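Local coordinates for L-arabinose ABC transporter, periplasmic L-arabinose-binding protein (PDB 4KZK), which binds sugars in the bacterial periplasm, here beta-D-galactopyranose, and probably delivers L-arabinose to its ABC transporter for uptake, at residues R185-G188 with A189-L193; G163-P166 with A167-G170; T242-G245 with A246-G250. One frame throughout, in Å; residues are numbered along the deposited sequence. Where two conformers were deposited one is given.

Interaction 1: residues R185-G188 with A189-L193. With GAL (beta-D-galactopyranose), chain B.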
# COMPACT_ATOMS: atom_id res chain seq x y z
N ARG A 185 5.52 -5.97 4.94
CA ARG A 185 4.10 -6.17 5.24
C ARG A 185 3.77 -7.64 5.30
O ARG A 185 3.07 -8.07 6.23
CB ARG A 185 3.21 -5.51 4.17
CG ARG A 185 3.32 -4.01 4.15
CD ARG A 185 2.77 -3.41 2.87
NE ARG A 185 3.33 -2.09 2.64
CZ ARG A 185 2.71 -1.12 1.95
NH1 ARG A 185 1.51 -1.33 1.45
NH2 ARG A 185 3.30 0.06 1.75
N THR A 186 4.24 -8.43 4.33
CA THR A 186 3.90 -9.85 4.32
C THR A 186 4.66 -10.65 5.35
O THR A 186 4.11 -11.60 5.91
CB THR A 186 4.00 -10.50 2.92
OG1 THR A 186 5.33 -10.40 2.41
CG2 THR A 186 3.03 -9.84 1.98
N THR A 187 5.91 -10.28 5.62
CA THR A 187 6.71 -10.89 6.68
C THR A 187 6.05 -10.69 8.05
O THR A 187 5.94 -11.61 8.84
CB THR A 187 8.16 -10.35 6.67
OG1 THR A 187 8.75 -10.61 5.39
CG2 THR A 187 9.00 -11.04 7.73
N GLY A 188 5.56 -9.48 8.32
CA GLY A 188 4.86 -9.23 9.57
C GLY A 188 3.63 -10.09 9.72
O GLY A 188 3.37 -10.67 10.79
N ALA A 189 2.86 -10.20 8.64
CA ALA A 189 1.65 -11.01 8.68
C ALA A 189 1.98 -12.48 8.94
O ALA A 189 1.36 -13.15 9.79
CB ALA A 189 0.86 -10.86 7.38
N VAL A 190 2.97 -13.01 8.23
CA VAL A 190 3.37 -14.39 8.45
C VAL A 190 3.85 -14.61 9.90
O VAL A 190 3.50 -15.60 10.53
CB VAL A 190 4.46 -14.86 7.45
CG1 VAL A 190 5.04 -16.22 7.86
CG2 VAL A 190 3.90 -14.95 6.04
N ASP A 191 4.66 -13.69 10.40
CA ASP A 191 5.23 -13.83 11.74
C ASP A 191 4.12 -13.82 12.77
O ASP A 191 4.12 -14.62 13.71
CB ASP A 191 6.24 -12.70 12.03
CG ASP A 191 7.57 -12.87 11.29
OD1 ASP A 191 7.77 -13.89 10.60
OD2 ASP A 191 8.44 -11.97 11.40
N ALA A 192 3.16 -12.91 12.62
CA ALA A 192 2.02 -12.89 13.55
C ALA A 192 1.20 -14.19 13.48
O ALA A 192 0.73 -14.70 14.49
CB ALA A 192 1.13 -11.67 13.29
N LEU A 193 1.04 -14.74 12.28
CA LEU A 193 0.28 -15.98 12.13
C LEU A 193 1.02 -17.18 12.75
O LEU A 193 0.40 -18.01 13.44
CB LEU A 193 -0.07 -16.23 10.66
CG LEU A 193 -1.17 -15.32 10.11
CD1 LEU A 193 -1.15 -15.33 8.60
CD2 LEU A 193 -2.54 -15.71 10.62
C1 GAL B . 2.14 1.43 -1.64
C2 GAL B . 0.95 0.63 -2.16
C3 GAL B . -0.34 1.39 -1.82
C4 GAL B . -0.38 1.71 -0.33
C5 GAL B . 0.87 2.49 0.04
C6 GAL B . 0.93 2.78 1.54
O1 GAL B . 3.30 0.66 -1.86
O2 GAL B . 1.09 0.48 -3.56
O3 GAL B . -1.50 0.66 -2.22
O4 GAL B . -0.51 0.53 0.43
O5 GAL B . 2.00 1.68 -0.25
O6 GAL B . 2.10 3.50 1.87
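T187 and D191, one helical turn apart, lie side by side and point the same way, with T187 CG2 3.8 Å from D191 OD2. With T187 OG1 beside the backbone N (chi1 -58°) and bonded to R183 O, the methyl is left beside the carbonyl carbon, on the D191 side; D191 OD2 in turn is bonded to Y145 OH. Beneath them D191 N donates to T187 O at 2.9 Å, and V190 N to T186 O at 2.9 Å, bonds of helix 180-195, which joins strands 170-175 and 203-207 in a beta-alpha-beta unit. The small A189 and branched V190 pack on F236, while T186 OG1 meets R173.

R185, one of the residues that bind the galactose, reaches away from this packing. Its chain runs extended from CG to NE, bringing the guanidinium edge to the sugar: R185 NH1 donates to galactose O4 at 2.9 Å and R185 NH2 to the ring oxygen O5, also at 2.9 Å. S238 O bonds NH1 and T181 OG1 bonds NH2, fixing the group's rotation. A ring ether oxygen and a hydroxyl oxygen, both taken by one planar cation, would fix how the pyranose lies against the arginine, consistent with its role in sugar binding.

Interaction 2: residues G163-P166 with A167-G170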
# COMPACT_ATOMS: atom_id res chain seq x y z
N GLY A 163 -13.50 -21.08 15.22
CA GLY A 163 -13.13 -22.40 15.74
C GLY A 163 -12.21 -23.18 14.82
O GLY A 163 -12.11 -24.40 14.93
N TRP A 164 -11.54 -22.47 13.92
CA TRP A 164 -10.60 -23.09 13.00
C TRP A 164 -9.42 -23.65 13.79
O TRP A 164 -8.99 -23.07 14.78
CB TRP A 164 -10.10 -22.06 11.98
CG TRP A 164 -11.06 -21.73 10.90
CD1 TRP A 164 -12.40 -22.01 10.86
CD2 TRP A 164 -10.77 -21.01 9.69
NE1 TRP A 164 -12.95 -21.53 9.69
CE2 TRP A 164 -11.97 -20.91 8.96
CE3 TRP A 164 -9.61 -20.46 9.15
CZ2 TRP A 164 -12.04 -20.29 7.71
CZ3 TRP A 164 -9.68 -19.84 7.91
CH2 TRP A 164 -10.89 -19.77 7.20
N ASN A 165 -8.91 -24.79 13.37
CA ASN A 165 -7.65 -25.29 13.88
C ASN A 165 -6.52 -24.64 13.09
O ASN A 165 -6.34 -24.96 11.92
CB ASN A 165 -7.62 -26.82 13.73
CG ASN A 165 -6.31 -27.42 14.16
OD1 ASN A 165 -5.35 -26.71 14.47
ND2 ASN A 165 -6.25 -28.73 14.17
N PRO A 166 -5.75 -23.73 13.72
CA PRO A 166 -4.79 -22.95 12.93
C PRO A 166 -3.67 -23.78 12.33
O PRO A 166 -3.10 -23.39 11.30
CB PRO A 166 -4.23 -21.93 13.94
CG PRO A 166 -4.54 -22.47 15.27
CD PRO A 166 -5.74 -23.34 15.13
N ALA A 167 -3.36 -24.91 12.95
CA ALA A 167 -2.32 -25.79 12.45
C ALA A 167 -2.67 -26.47 11.12
O ALA A 167 -1.80 -27.05 10.49
CB ALA A 167 -1.99 -26.85 13.49
N GLU A 168 -3.93 -26.40 10.71
CA GLU A 168 -4.38 -27.05 9.48
C GLU A 168 -4.75 -26.07 8.38
O GLU A 168 -5.19 -26.49 7.31
CB GLU A 168 -5.56 -27.98 9.78
CG GLU A 168 -5.14 -29.24 10.52
CD GLU A 168 -6.28 -30.22 10.71
OE1 GLU A 168 -7.45 -29.79 10.62
OE2 GLU A 168 -6.00 -31.41 10.96
N VAL A 169 -4.55 -24.78 8.62
CA VAL A 169 -5.01 -23.73 7.68
C VAL A 169 -3.93 -23.39 6.66
O VAL A 169 -2.76 -23.22 7.00
CB VAL A 169 -5.48 -22.48 8.45
CG1 VAL A 169 -5.87 -21.37 7.49
CG2 VAL A 169 -6.67 -22.83 9.34
N GLY A 170 -4.33 -23.32 5.39
CA GLY A 170 -3.44 -22.84 4.34
C GLY A 170 -3.21 -21.35 4.50
O GLY A 170 -4.16 -20.61 4.73
O HOH W 1 -1.28 -23.70 9.29
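The carbonyl oxygen of P166 is gripped twice: a water donates to it at 2.7 Å, and V169 N adds a weak bond at 3.3 Å. The same water donates to V169 O, so it bridges the two carbonyl oxygens of P166 and V169. One step earlier E168 N donates to N165 O at 3.1 Å.

N165 also works through its side chain. CG stands anti to the backbone N (chi1 177°), which carries N165 OD1 forward to accept from A167 N at 3.1 Å. The donor comes from above the amide plane, not along a lone pair, and the bond is bent (N-H...O 138°). This bond to the residue two places on defines an Asx turn, and it overlaps the short 3-10 segment P166-E168, whose successive turns are closed by the E168 and V169 amides. Proline suits the place after N165: its ring holds phi near the value the turn needs, and its lack of an N-H costs nothing there. The whole piece links helix 144-161, ended by G163 at positive phi in a Schellman motif, to strand 170-175.

On the solvent-facing side the N165 and E168 side chains cross obliquely, yet their amide and carboxylate planes are only 21° apart, with N165 ND2 3.8 Å from E168 CD. On the inner side the large apolar surface of W164 is buried: its side chain crosses that of V169 at about a right angle and W164 CE3 meets V169 CG2 at 3.8 Å, while its ring stacks with H232. V169, branched and apolar, also touches V234 and F198, and V169 CG2 comes within 3.4 Å of N165 O.

Interaction 3: residues T242-G245 with A246-G250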
# COMPACT_ATOMS: atom_id res chain seq x y z
N THR A 242 -4.15 -6.28 -4.04
CA THR A 242 -3.56 -7.60 -4.18
C THR A 242 -4.38 -8.61 -3.39
O THR A 242 -4.74 -9.64 -3.92
CB THR A 242 -2.07 -7.60 -3.79
OG1 THR A 242 -1.87 -7.00 -2.50
CG2 THR A 242 -1.31 -6.82 -4.80
N THR A 243 -4.74 -8.29 -2.16
CA THR A 243 -5.54 -9.18 -1.33
C THR A 243 -6.81 -9.60 -2.01
O THR A 243 -7.18 -10.79 -2.00
CB THR A 243 -5.79 -8.54 0.06
OG1 THR A 243 -4.53 -8.26 0.68
CG2 THR A 243 -6.58 -9.47 0.96
N VAL A 244 -7.51 -8.64 -2.62
CA VAL A 244 -8.79 -8.93 -3.30
C VAL A 244 -8.57 -9.86 -4.49
O VAL A 244 -9.43 -10.66 -4.84
CB VAL A 244 -9.48 -7.63 -3.80
CG1 VAL A 244 -10.46 -7.91 -4.95
CG2 VAL A 244 -10.16 -6.95 -2.64
N GLY A 245 -7.42 -9.74 -5.13
CA GLY A 245 -7.10 -10.68 -6.21
C GLY A 245 -7.15 -12.13 -5.76
O GLY A 245 -7.69 -13.00 -6.47
N ALA A 246 -6.61 -12.41 -4.58
CA ALA A 246 -6.64 -13.76 -4.01
C ALA A 246 -8.07 -14.18 -3.64
O ALA A 246 -8.46 -15.35 -3.79
CB ALA A 246 -5.71 -13.87 -2.80
N VAL A 247 -8.86 -13.23 -3.14
CA VAL A 247 -10.24 -13.52 -2.78
C VAL A 247 -11.03 -13.91 -4.05
O VAL A 247 -11.77 -14.90 -4.07
CB VAL A 247 -10.90 -12.35 -2.01
CG1 VAL A 247 -12.40 -12.56 -1.79
CG2 VAL A 247 -10.20 -12.14 -0.66
N ARG A 248 -10.86 -13.14 -5.12
CA ARG A 248 -11.51 -13.47 -6.39
C ARG A 248 -11.06 -14.82 -6.93
O ARG A 248 -11.87 -15.59 -7.43
CB ARG A 248 -11.25 -12.40 -7.46
CG ARG A 248 -11.93 -11.07 -7.20
CD ARG A 248 -13.45 -11.15 -7.30
NE ARG A 248 -14.07 -11.29 -5.99
CZ ARG A 248 -14.19 -10.29 -5.11
NH1 ARG A 248 -14.72 -10.51 -3.92
NH2 ARG A 248 -13.75 -9.07 -5.38
N ALA A 249 -9.76 -15.09 -6.85
CA ALA A 249 -9.25 -16.37 -7.33
C ALA A 249 -9.88 -17.52 -6.54
O ALA A 249 -10.38 -18.49 -7.12
CB ALA A 249 -7.74 -16.40 -7.26
N GLY A 250 -9.93 -17.37 -5.21
CA GLY A 250 -10.54 -18.40 -4.37
C GLY A 250 -11.98 -18.65 -4.75
O GLY A 250 -12.42 -19.79 -4.83
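T242 and A246 meet by a weak bond, A246 N to T242 O at 3.4 Å, near the start of helix 240-252, the helix of a beta-alpha-beta unit in the periplasmic sugar-binding fold, between strands 233-236 and 260-264. A threonine suits this position because its hydroxyl can reach back to the loop before the helix: OG1 is bonded to N239 OD1 and S238 N. N239 binds the galactose, so T242 is a second-shell residue that probably helps to position N239.

T243 OG1 bonds instead the backbone oxygen of N239, while T243 O accepts from V247 N at 3.2 Å and more weakly from A246 N.

V244 O accepts from R248 N at 2.9 Å. In the conformer described, CG1 of V244 lies 3.5 Å from R248 NH2, the two side chains running side by side. R248 owes this to bends at chi2 (-67°) and chi3 (97°), which fold its chain back along the helix so that its charged end lies beside the apolar valine. The charge is answered elsewhere: NE makes a salt bridge with E251 and NH2 one with E274. V244 itself packs on V270 and F283, as a branched apolar residue can.

G245, slim and without a side chain, is followed by A246 and A249, whose methyls both touch A220 of helix 213-226, small groups allowing close approach. G245 O accepts from A249 N at 3.0 Å and lies 3.5 Å from A249 CB.

Along the chain the order is interaction 2, interaction 1, interaction 3, and no two of them touch: their centres lie about 16 Å (1 and 2), about 18 Å (1 and 3) and about 20 Å (2 and 3) apart. Interactions 1 and 3 lie on helices 180-195 and 240-252, which follow the neighbouring parallel strands 170-175 and 233-236 of the mixed sheet, and interaction 2 is the loop entering the first of these strands. Interaction 1 supplies a residue that binds galactose directly and interaction 3 a second-shell residue, whereas interaction 2 lies away from the known sugar-binding residues.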